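Local coordinates for porin (Acinetobacter baumannii AB307-0294, PDB 5DL7), which probably forms a calcium-binding, OprD-family beta-barrel channel that lets small molecules cross the outer membrane, at residues A[33-38]-A[42-47]; A[88-93]-A[171-176]; A[393-398]-A[403-408]. All blocks are in the same frame, centred on the assembly; numbering follows the deposited sequence.

How the interactions relate
Interactions 1 and 3 are the ends of two barrel hairpins that share a seam, because strands 22-36 and 406-418 are neighbours; their centres lie about 10 Å apart, and R34 joins E408 across that seam by a salt bridge. Interaction 2 is of another kind: two loops, with no strand in either segment, meet nearer the centre of the chain. It still reaches interaction 1, where A89 probably bonds the backbone of A45 and R47, but it does not touch interaction 3. All three are partly buried. Calcium and a salt bridge dominate interaction 1, a charge pair and waters interaction 2, and uncharged amide and hydroxyl bonds interaction 3.

Interaction 1 (A[33-38]-A[42-47]); sequences DRDYKK and PYTAAR. With CA (calcium ion), chain D.
A calcium site closes the beta hairpin of strands 22-36 and 46-58, with ligands D35 and Y36 from one branch and T44 from the other. D35 presents OD1 to the calcium ion at 2.2 Å; its CG stands beside its own carbonyl carbon (chi1 -174°), which brings OD1 to the same ion as the main-chain O of the next residue, Y36. T44 binds twice, through its main-chain O at 2.4 Å from the calcium ion and its OG1 at 2.6 Å. A water 2.3 Å from the calcium ion and D39 OD1, from the turn between the segments, complete the ligands.

On the strand side of the site, away from the turn, the branches pair antiparallel. R34 N donates to A46 O at 2.7 Å and A46 N returns a bond to R34 O. The Y36 ring packs obliquely against the A45 and A46 backbone, its OH 3.5 Å from A46 CB, and R34 O lies over the centre of one ring face. On the face of D33 and R47, the arginine reaches side-on with NE (2.9 Å) and NH2 (3.0 Å), both to D33 OD1. That oxygen lies in the guanidinium plane, yet both nitrogens approach it from one side of the carboxylate, the two planes being turned 75° apart.

The metal thus joins the two branches at the turn, since both supply ligands; T44 O is one of them, and its bond from Y36 N is weak, bent to 123°. Nearby R47, beyond salt-bridge range of D35, would be expected to offset part of the negative charge gathered there.

Interaction 2 (A[88-93]-A[171-176]); sequences YARSGL and QRDSIR
R90 and D173 join two loops of the barrel, one between strands 66-79 and 105-117, the other a type I beta turn, Q171 to S174, just after strand 159-170. Far apart in sequence, these loops meet nearer the centre of the chain than either hairpin contact, a position consistent with narrowing the channel. The link is a salt bridge in which R90 NH2 donates to D173 OD2 on its syn side. Guanidinium and carboxylate are nearly coplanar, 13° apart, although the two side chains cross at about a right angle. The refined separation of R90 NH2 and D173 OD2, 2.5 Å, is unusually short, so the pairing is safer than its exact length. A water takes the N-H of R90 NE at 2.9 Å; its further link to the same OD2 refines too short to be trusted, which leaves a water bridge beside the direct bond doubtful.

G92 supplies the backbone side of the contact. D173 CB rests 3.4 Å from G92 O, which accepts from a second water at 2.8 Å; this water also reaches R172 O, though weakly. R172 O has a firmer donor in K108, and the guanidinium of R172 turns elsewhere, to S137 and E300.

Other polar groups are met partly locally and partly by neighbours. S91 OG accepts from L93 N at 3.0 Å in an ST turn and is bonded to D48, while S91 O is taken by R140. S174 N closes the beta turn on Q171 O at 3.0 Å. A second ST turn follows directly: R176 N donates to S174 OG at 2.9 Å.

Interaction 3 (A[393-398]-A[403-408]); sequences YRNDMP and FHSANE
Y393 has chi1 175°, with CG beside the carbonyl carbon, and this lays the ring along the partner branch, where its edge meets the H404 carbonyl, CD2 being 3.3 Å from H404 O. N395 takes a different torsion: CG sits between backbone N and carbonyl carbon (chi1 72°), which swings the amide back across the strand gap. Its ND2 then donates twice, to F403 O at 2.9 Å and to Y393 OH at 2.9 Å, and both acceptors lie in the amide plane. F403 O is met from above its carbonyl plane and also receives a water shared with P398 O.

This is the end of the hairpin of strands 384-395 and 406-418. Y393 and A406 form its last antiparallel pair here, with A406 N to Y393 O at 2.9 Å and a return bond from Y393 N. Beyond it a hydroxyl stands in for a backbone acceptor, as N395 N donates to S405 OG at 2.9 Å, nearly straight at 169°. N395 OD1 accepts from M397 N, an Asx turn, and from a water that in turn accepts from S405 N.

E365 of the neighbouring strand 363-375 is hydrogen-bonded to Y393 OH. Where regular pairing stops, then, one asparagine side chain and one serine hydroxyl tie the diverging branches together with uncharged bonds, and the tyrosine OH carries the network on to a carboxylate.

Interaction 1 (A[33-38]-A[42-47])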
loop_
_atom_site.group_PDB
_atom_site.type_symbol
_atom_site.label_atom_id
_atom_site.label_comp_id
_atom_site.label_asym_id
_atom_site.label_seq_id
_atom_site.Cartn_x
_atom_site.Cartn_y
_atom_site.Cartn_z
ATOM N N ASP A 33 10.126 -4.327 -13.210
ATOM C CA ASP A 33 11.557 -4.776 -13.357
ATOM C C ASP A 33 12.319 -4.136 -12.226
ATOM O O ASP A 33 12.662 -2.938 -12.336
ATOM C CB ASP A 33 12.059 -4.220 -14.664
ATOM C CG ASP A 33 13.635 -4.512 -14.895
ATOM O OD1 ASP A 33 14.044 -5.627 -14.443
ATOM O OD2 ASP A 33 14.363 -3.602 -15.497
ATOM N N ARG A 34 12.785 -4.904 -11.257
ATOM C CA ARG A 34 13.667 -4.375 -10.222
ATOM C C ARG A 34 15.078 -5.037 -10.583
ATOM O O ARG A 34 15.347 -6.173 -10.318
ATOM C CB ARG A 34 13.187 -4.778 -8.874
ATOM C CG ARG A 34 14.091 -4.386 -7.707
ATOM C CD ARG A 34 13.621 -4.773 -6.367
ATOM N NE ARG A 34 12.422 -3.951 -6.010
ATOM C CZ ARG A 34 11.486 -4.276 -5.159
ATOM N NH1 ARG A 34 11.575 -5.321 -4.373
ATOM N NH2 ARG A 34 10.524 -3.389 -4.821
ATOM N N ASP A 35 15.894 -4.254 -11.226
ATOM C CA ASP A 35 17.175 -4.768 -11.777
ATOM C C ASP A 35 18.202 -4.480 -10.785
ATOM O O ASP A 35 18.753 -3.362 -10.608
ATOM C CB ASP A 35 17.442 -4.101 -13.074
ATOM C CG ASP A 35 18.673 -4.702 -13.751
ATOM O OD1 ASP A 35 19.514 -5.295 -13.059
ATOM O OD2 ASP A 35 18.665 -4.442 -14.986
ATOM N N TYR A 36 18.597 -5.552 -10.082
ATOM C CA TYR A 36 19.616 -5.483 -9.028
ATOM C C TYR A 36 20.926 -5.034 -9.553
ATOM O O TYR A 36 21.395 -5.534 -10.605
ATOM C CB TYR A 36 19.791 -6.841 -8.366
ATOM C CG TYR A 36 18.577 -7.453 -7.900
ATOM C CD1 TYR A 36 17.738 -6.852 -6.968
ATOM C CD2 TYR A 36 18.175 -8.758 -8.394
ATOM C CE1 TYR A 36 16.583 -7.471 -6.448
ATOM C CE2 TYR A 36 17.054 -9.369 -7.940
ATOM C CZ TYR A 36 16.206 -8.707 -6.955
ATOM O OH TYR A 36 15.129 -9.401 -6.545
ATOM N N LYS A 37 21.604 -4.117 -8.859
ATOM C CA LYS A 37 22.937 -3.648 -9.263
ATOM C C LYS A 37 24.031 -4.718 -9.155
ATOM O O LYS A 37 24.905 -4.727 -10.047
ATOM C CB LYS A 37 23.342 -2.366 -8.584
ATOM C CG LYS A 37 22.314 -1.310 -9.041
ATOM C CD LYS A 37 22.713 0.174 -9.201
ATOM C CE LYS A 37 22.602 1.001 -7.930
ATOM N NZ LYS A 37 23.764 2.012 -8.087
ATOM N N LYS A 38 23.994 -5.557 -8.129
ATOM C CA LYS A 38 25.052 -6.505 -7.821
ATOM C C LYS A 38 24.610 -7.939 -8.019
ATOM O O LYS A 38 25.239 -8.812 -7.451
ATOM C CB LYS A 38 25.495 -6.279 -6.405
ATOM C CG LYS A 38 26.217 -4.896 -6.270
ATOM C CD LYS A 38 26.830 -4.740 -4.885
ATOM C CE LYS A 38 25.763 -4.588 -3.724
ATOM N NZ LYS A 38 26.110 -5.200 -2.331
ATOM N N PRO A 42 20.895 -16.188 -7.387
ATOM C CA PRO A 42 21.181 -16.462 -8.825
ATOM C C PRO A 42 20.455 -15.549 -9.831
ATOM O O PRO A 42 20.384 -15.921 -10.989
ATOM C CB PRO A 42 20.660 -17.870 -8.984
ATOM C CG PRO A 42 19.462 -17.868 -8.072
ATOM C CD PRO A 42 19.733 -16.953 -6.911
ATOM N N TYR A 43 19.986 -14.389 -9.404
ATOM C CA TYR A 43 19.039 -13.606 -10.180
ATOM C C TYR A 43 19.658 -12.270 -10.537
ATOM O O TYR A 43 20.389 -11.696 -9.704
ATOM C CB TYR A 43 17.740 -13.330 -9.353
ATOM C CG TYR A 43 16.943 -14.603 -9.136
ATOM C CD1 TYR A 43 16.605 -15.384 -10.215
ATOM C CD2 TYR A 43 16.614 -15.047 -7.857
ATOM C CE1 TYR A 43 15.978 -16.604 -10.039
ATOM C CE2 TYR A 43 15.972 -16.271 -7.646
ATOM C CZ TYR A 43 15.659 -17.025 -8.761
ATOM O OH TYR A 43 15.083 -18.261 -8.641
ATOM N N THR A 44 19.408 -11.821 -11.780
ATOM C CA THR A 44 19.838 -10.493 -12.201
ATOM C C THR A 44 18.856 -9.380 -11.939
ATOM O O THR A 44 19.262 -8.206 -11.955
ATOM C CB THR A 44 20.222 -10.419 -13.617
ATOM O OG1 THR A 44 20.997 -9.154 -13.758
ATOM C CG2 THR A 44 19.117 -10.579 -14.501
ATOM N N ALA A 45 17.616 -9.781 -11.705
ATOM C CA ALA A 45 16.499 -8.826 -11.553
ATOM C C ALA A 45 15.289 -9.602 -11.058
ATOM O O ALA A 45 15.279 -10.855 -11.167
ATOM C CB ALA A 45 16.169 -8.153 -12.890
ATOM N N ALA A 46 14.369 -8.893 -10.377
ATOM C CA ALA A 46 12.992 -9.379 -10.119
ATOM C C ALA A 46 12.162 -8.806 -11.249
ATOM O O ALA A 46 12.185 -7.550 -11.457
ATOM C CB ALA A 46 12.444 -8.908 -8.801
ATOM N N ARG A 47 11.411 -9.634 -11.991
ATOM C CA ARG A 47 10.802 -9.094 -13.220
ATOM C C ARG A 47 9.594 -9.926 -13.576
ATOM O O ARG A 47 9.630 -11.133 -13.396
ATOM C CB ARG A 47 11.745 -9.195 -14.415
ATOM C CG ARG A 47 11.392 -8.505 -15.711
ATOM C CD ARG A 47 12.518 -8.613 -16.775
ATOM N NE ARG A 47 13.623 -7.837 -16.326
ATOM C CZ ARG A 47 14.849 -7.720 -16.938
ATOM N NH1 ARG A 47 15.120 -8.469 -17.962
ATOM N NH2 ARG A 47 15.792 -6.985 -16.425
HETATM CA CA CA D . 21.091 -6.782 -12.618
HETATM O O HOH W 1 22.239 -4.979 -13.410
#

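Interaction 2 (A[88-93]-A[171-176])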
loop_
_atom_site.group_PDB
_atom_site.type_symbol
_atom_site.label_atom_id
_atom_site.label_comp_id
_atom_site.label_asym_id
_atom_site.label_seq_id
_atom_site.Cartn_x
_atom_site.Cartn_y
_atom_site.Cartn_z
ATOM N N TYR A 88 13.922 -14.980 -13.523
ATOM C CA TYR A 88 14.032 -13.795 -12.731
ATOM C C TYR A 88 13.464 -13.995 -11.372
ATOM O O TYR A 88 12.565 -14.807 -11.138
ATOM C CB TYR A 88 13.297 -12.642 -13.481
ATOM C CG TYR A 88 13.884 -12.287 -14.774
ATOM C CD1 TYR A 88 15.082 -11.683 -14.838
ATOM C CD2 TYR A 88 13.332 -12.692 -15.950
ATOM C CE1 TYR A 88 15.659 -11.392 -16.073
ATOM C CE2 TYR A 88 13.887 -12.507 -17.147
ATOM C CZ TYR A 88 15.069 -11.856 -17.229
ATOM O OH TYR A 88 15.616 -11.646 -18.447
ATOM N N ALA A 89 13.874 -13.135 -10.406
ATOM C CA ALA A 89 13.283 -13.135 -9.093
ATOM C C ALA A 89 11.776 -12.640 -9.125
ATOM O O ALA A 89 11.319 -12.087 -10.161
ATOM C CB ALA A 89 14.025 -12.433 -8.020
ATOM N N ARG A 90 11.057 -13.211 -8.211
ATOM C CA ARG A 90 9.647 -13.030 -8.130
ATOM C C ARG A 90 9.371 -11.518 -7.978
ATOM O O ARG A 90 10.006 -10.846 -7.172
ATOM C CB ARG A 90 8.921 -13.774 -7.078
ATOM C CG ARG A 90 9.253 -13.539 -5.714
ATOM C CD ARG A 90 8.542 -14.609 -4.868
ATOM N NE ARG A 90 7.183 -14.216 -4.573
ATOM C CZ ARG A 90 6.705 -13.944 -3.330
ATOM N NH1 ARG A 90 7.495 -13.982 -2.244
ATOM N NH2 ARG A 90 5.411 -13.713 -3.106
ATOM N N SER A 91 8.408 -11.025 -8.772
ATOM C CA SER A 91 7.922 -9.615 -8.636
ATOM C C SER A 91 6.778 -9.403 -7.729
ATOM O O SER A 91 6.494 -8.253 -7.279
ATOM C CB SER A 91 7.553 -9.162 -10.063
ATOM O OG SER A 91 6.322 -9.702 -10.511
ATOM N N GLY A 92 5.944 -10.413 -7.572
ATOM C CA GLY A 92 4.665 -10.260 -6.991
ATOM C C GLY A 92 3.424 -10.064 -7.893
ATOM O O GLY A 92 2.318 -9.929 -7.437
ATOM N N LEU A 93 3.644 -9.961 -9.190
ATOM C CA LEU A 93 2.584 -9.816 -10.118
ATOM C C LEU A 93 1.885 -11.174 -10.380
ATOM O O LEU A 93 0.838 -11.224 -10.931
ATOM C CB LEU A 93 3.081 -9.284 -11.516
ATOM C CG LEU A 93 3.617 -7.835 -11.501
ATOM C CD1 LEU A 93 3.921 -7.403 -12.902
ATOM C CD2 LEU A 93 2.590 -6.866 -10.904
ATOM N N GLN A 171 -3.043 -13.158 -0.352
ATOM C CA GLN A 171 -1.967 -12.252 -0.807
ATOM C C GLN A 171 -2.257 -11.886 -2.280
ATOM O O GLN A 171 -2.879 -12.614 -3.027
ATOM C CB GLN A 171 -0.616 -12.748 -0.622
ATOM C CG GLN A 171 -0.267 -13.209 0.812
ATOM C CD GLN A 171 -0.215 -11.973 1.825
ATOM O OE1 GLN A 171 -0.737 -10.905 1.560
ATOM N NE2 GLN A 171 0.164 -12.306 3.107
ATOM N N ARG A 172 -1.729 -10.732 -2.615
ATOM C CA ARG A 172 -1.946 -10.225 -3.979
ATOM C C ARG A 172 -1.612 -11.185 -5.111
ATOM O O ARG A 172 -2.316 -11.266 -6.146
ATOM C CB ARG A 172 -1.091 -8.865 -4.125
ATOM C CG ARG A 172 0.333 -9.056 -3.916
ATOM C CD ARG A 172 0.969 -7.755 -3.367
ATOM N NE ARG A 172 2.381 -7.880 -3.110
ATOM C CZ ARG A 172 3.190 -6.881 -2.767
ATOM N NH1 ARG A 172 2.681 -5.669 -2.498
ATOM N NH2 ARG A 172 4.483 -7.136 -2.627
ATOM N N ASP A 173 -0.529 -11.918 -4.940
ATOM C CA ASP A 173 -0.021 -12.879 -5.899
ATOM C C ASP A 173 -0.363 -14.367 -5.560
ATOM O O ASP A 173 0.265 -15.251 -6.057
ATOM C CB ASP A 173 1.498 -12.835 -5.979
ATOM C CG ASP A 173 2.209 -12.986 -4.605
ATOM O OD1 ASP A 173 1.543 -13.038 -3.540
ATOM O OD2 ASP A 173 3.489 -13.133 -4.610
ATOM N N SER A 174 -1.506 -14.551 -4.932
ATOM C CA SER A 174 -1.937 -15.902 -4.525
ATOM C C SER A 174 -3.352 -16.122 -4.793
ATOM O O SER A 174 -4.237 -15.245 -4.704
ATOM C CB SER A 174 -1.688 -16.045 -3.013
ATOM O OG SER A 174 -2.051 -17.416 -2.661
ATOM N N ILE A 175 -3.662 -17.393 -5.148
ATOM C CA ILE A 175 -5.032 -17.780 -5.215
ATOM C C ILE A 175 -5.568 -18.333 -3.910
ATOM O O ILE A 175 -6.830 -18.606 -3.863
ATOM C CB ILE A 175 -5.375 -18.770 -6.302
ATOM C CG1 ILE A 175 -4.634 -20.125 -6.154
ATOM C CG2 ILE A 175 -4.973 -18.263 -7.684
ATOM C CD1 ILE A 175 -4.855 -21.191 -7.232
ATOM N N ARG A 176 -4.705 -18.610 -2.969
ATOM C CA ARG A 176 -5.163 -19.296 -1.671
ATOM C C ARG A 176 -5.256 -18.310 -0.448
ATOM O O ARG A 176 -4.405 -17.392 -0.373
ATOM C CB ARG A 176 -4.068 -20.301 -1.283
ATOM C CG ARG A 176 -3.836 -21.412 -2.309
ATOM C CD ARG A 176 -2.895 -22.504 -1.819
ATOM N NE ARG A 176 -1.637 -21.894 -1.373
ATOM C CZ ARG A 176 -1.191 -21.773 -0.093
ATOM N NH1 ARG A 176 -1.794 -22.330 0.961
ATOM N NH2 ARG A 176 -0.034 -21.168 0.116
HETATM O O HOH W 2 4.873 -14.026 -6.397
HETATM O O HOH W 3 -0.405 -9.392 -7.797
#

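Interaction 3 (A[393-398]-A[403-408])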
loop_
_atom_site.group_PDB
_atom_site.type_symbol
_atom_site.label_atom_id
_atom_site.label_comp_id
_atom_site.label_asym_id
_atom_site.label_seq_id
_atom_site.Cartn_x
_atom_site.Cartn_y
_atom_site.Cartn_z
ATOM N N TYR A 393 17.822 3.154 -6.538
ATOM C CA TYR A 393 17.909 2.802 -5.125
ATOM C C TYR A 393 19.269 2.222 -4.797
ATOM O O TYR A 393 19.797 1.316 -5.484
ATOM C CB TYR A 393 16.782 1.785 -4.785
ATOM C CG TYR A 393 16.908 1.294 -3.357
ATOM C CD1 TYR A 393 16.613 2.078 -2.273
ATOM C CD2 TYR A 393 17.334 -0.043 -3.166
ATOM C CE1 TYR A 393 16.792 1.565 -0.965
ATOM C CE2 TYR A 393 17.531 -0.524 -1.862
ATOM C CZ TYR A 393 17.200 0.267 -0.805
ATOM O OH TYR A 393 17.437 -0.223 0.551
ATOM N N ARG A 394 19.883 2.747 -3.712
ATOM C CA ARG A 394 21.150 2.169 -3.273
ATOM C C ARG A 394 21.089 1.906 -1.773
ATOM O O ARG A 394 20.461 2.705 -0.981
ATOM C CB ARG A 394 22.218 3.162 -3.464
ATOM C CG ARG A 394 22.413 3.771 -4.858
ATOM C CD ARG A 394 23.566 4.836 -4.842
ATOM N NE ARG A 394 23.262 6.022 -3.983
ATOM C CZ ARG A 394 24.187 6.881 -3.643
ATOM N NH1 ARG A 394 23.976 7.879 -2.852
ATOM N NH2 ARG A 394 25.445 6.702 -4.165
ATOM N N ASN A 395 21.811 0.876 -1.360
ATOM C CA ASN A 395 22.062 0.747 0.073
ATOM C C ASN A 395 23.412 0.106 0.302
ATOM O O ASN A 395 24.026 -0.383 -0.702
ATOM C CB ASN A 395 20.925 -0.023 0.841
ATOM C CG ASN A 395 20.883 -1.501 0.579
ATOM O OD1 ASN A 395 21.937 -2.178 0.450
ATOM N ND2 ASN A 395 19.698 -2.032 0.460
ATOM N N ASP A 396 23.922 0.120 1.538
ATOM C CA ASP A 396 25.180 -0.508 1.839
ATOM C C ASP A 396 24.912 -1.727 2.797
ATOM O O ASP A 396 25.782 -2.154 3.564
ATOM C CB ASP A 396 26.177 0.478 2.432
ATOM C CG ASP A 396 25.794 1.054 3.814
ATOM O OD1 ASP A 396 24.618 0.809 4.260
ATOM O OD2 ASP A 396 26.584 1.828 4.410
ATOM N N MET A 397 23.744 -2.274 2.724
ATOM C CA MET A 397 23.325 -3.375 3.602
ATOM C C MET A 397 23.891 -4.691 3.108
ATOM O O MET A 397 24.171 -4.868 1.912
ATOM C CB MET A 397 21.760 -3.481 3.727
ATOM C CG MET A 397 21.241 -2.282 4.352
ATOM S SD MET A 397 19.362 -2.615 4.624
ATOM C CE MET A 397 18.775 -1.064 4.258
ATOM N N PRO A 398 23.985 -5.703 3.946
ATOM C CA PRO A 398 24.487 -6.955 3.580
ATOM C C PRO A 398 23.562 -7.743 2.637
ATOM O O PRO A 398 22.377 -7.450 2.465
ATOM C CB PRO A 398 24.647 -7.718 4.888
ATOM C CG PRO A 398 24.514 -6.630 5.922
ATOM C CD PRO A 398 23.771 -5.550 5.356
ATOM N N PHE A 403 16.143 -5.937 0.883
ATOM C CA PHE A 403 16.191 -4.929 -0.228
ATOM C C PHE A 403 17.627 -4.773 -0.667
ATOM O O PHE A 403 18.560 -4.657 0.191
ATOM C CB PHE A 403 15.587 -3.616 0.229
ATOM C CG PHE A 403 14.143 -3.748 0.654
ATOM C CD1 PHE A 403 13.193 -4.124 -0.323
ATOM C CD2 PHE A 403 13.758 -3.571 1.954
ATOM C CE1 PHE A 403 11.801 -4.147 0.064
ATOM C CE2 PHE A 403 12.428 -3.678 2.312
ATOM C CZ PHE A 403 11.455 -4.030 1.367
ATOM N N HIS A 404 17.832 -4.736 -1.969
ATOM C CA HIS A 404 19.139 -4.694 -2.591
ATOM C C HIS A 404 19.216 -3.458 -3.540
ATOM O O HIS A 404 18.173 -3.094 -4.069
ATOM C CB HIS A 404 19.270 -5.940 -3.469
ATOM C CG HIS A 404 19.173 -7.199 -2.665
ATOM N ND1 HIS A 404 20.289 -7.851 -2.256
ATOM C CD2 HIS A 404 18.128 -7.964 -2.293
ATOM C CE1 HIS A 404 19.945 -8.890 -1.516
ATOM N NE2 HIS A 404 18.630 -8.922 -1.448
ATOM N N SER A 405 20.340 -2.861 -3.672
ATOM C CA SER A 405 20.585 -1.749 -4.658
ATOM C C SER A 405 20.005 -2.208 -5.979
ATOM O O SER A 405 20.287 -3.368 -6.410
ATOM C CB SER A 405 22.112 -1.408 -4.768
ATOM O OG SER A 405 22.583 -1.002 -3.498
ATOM N N ALA A 406 19.250 -1.331 -6.649
ATOM C CA ALA A 406 18.540 -1.708 -7.839
ATOM C C ALA A 406 18.166 -0.484 -8.616
ATOM O O ALA A 406 17.949 0.613 -8.057
ATOM C CB ALA A 406 17.315 -2.544 -7.490
ATOM N N ASN A 407 17.938 -0.660 -9.882
ATOM C CA ASN A 407 17.240 0.311 -10.697
ATOM C C ASN A 407 15.895 -0.347 -11.093
ATOM O O ASN A 407 15.839 -1.426 -11.739
ATOM C CB ASN A 407 18.015 0.591 -11.961
ATOM C CG ASN A 407 19.300 1.345 -11.696
ATOM O OD1 ASN A 407 19.393 2.180 -10.875
ATOM N ND2 ASN A 407 20.252 1.069 -12.449
ATOM N N GLU A 408 14.814 0.272 -10.572
ATOM C CA GLU A 408 13.488 -0.367 -10.593
ATOM C C GLU A 408 12.614 0.450 -11.567
ATOM O O GLU A 408 12.632 1.722 -11.499
ATOM C CB GLU A 408 12.901 -0.412 -9.216
ATOM C CG GLU A 408 11.506 -0.959 -9.135
ATOM C CD GLU A 408 10.962 -1.232 -7.710
ATOM O OE1 GLU A 408 11.797 -1.403 -6.807
ATOM O OE2 GLU A 408 9.721 -1.330 -7.609
HETATM O O HOH W 4 22.424 -3.833 -1.881
HETATM O O HOH W 5 21.143 -5.914 0.416
#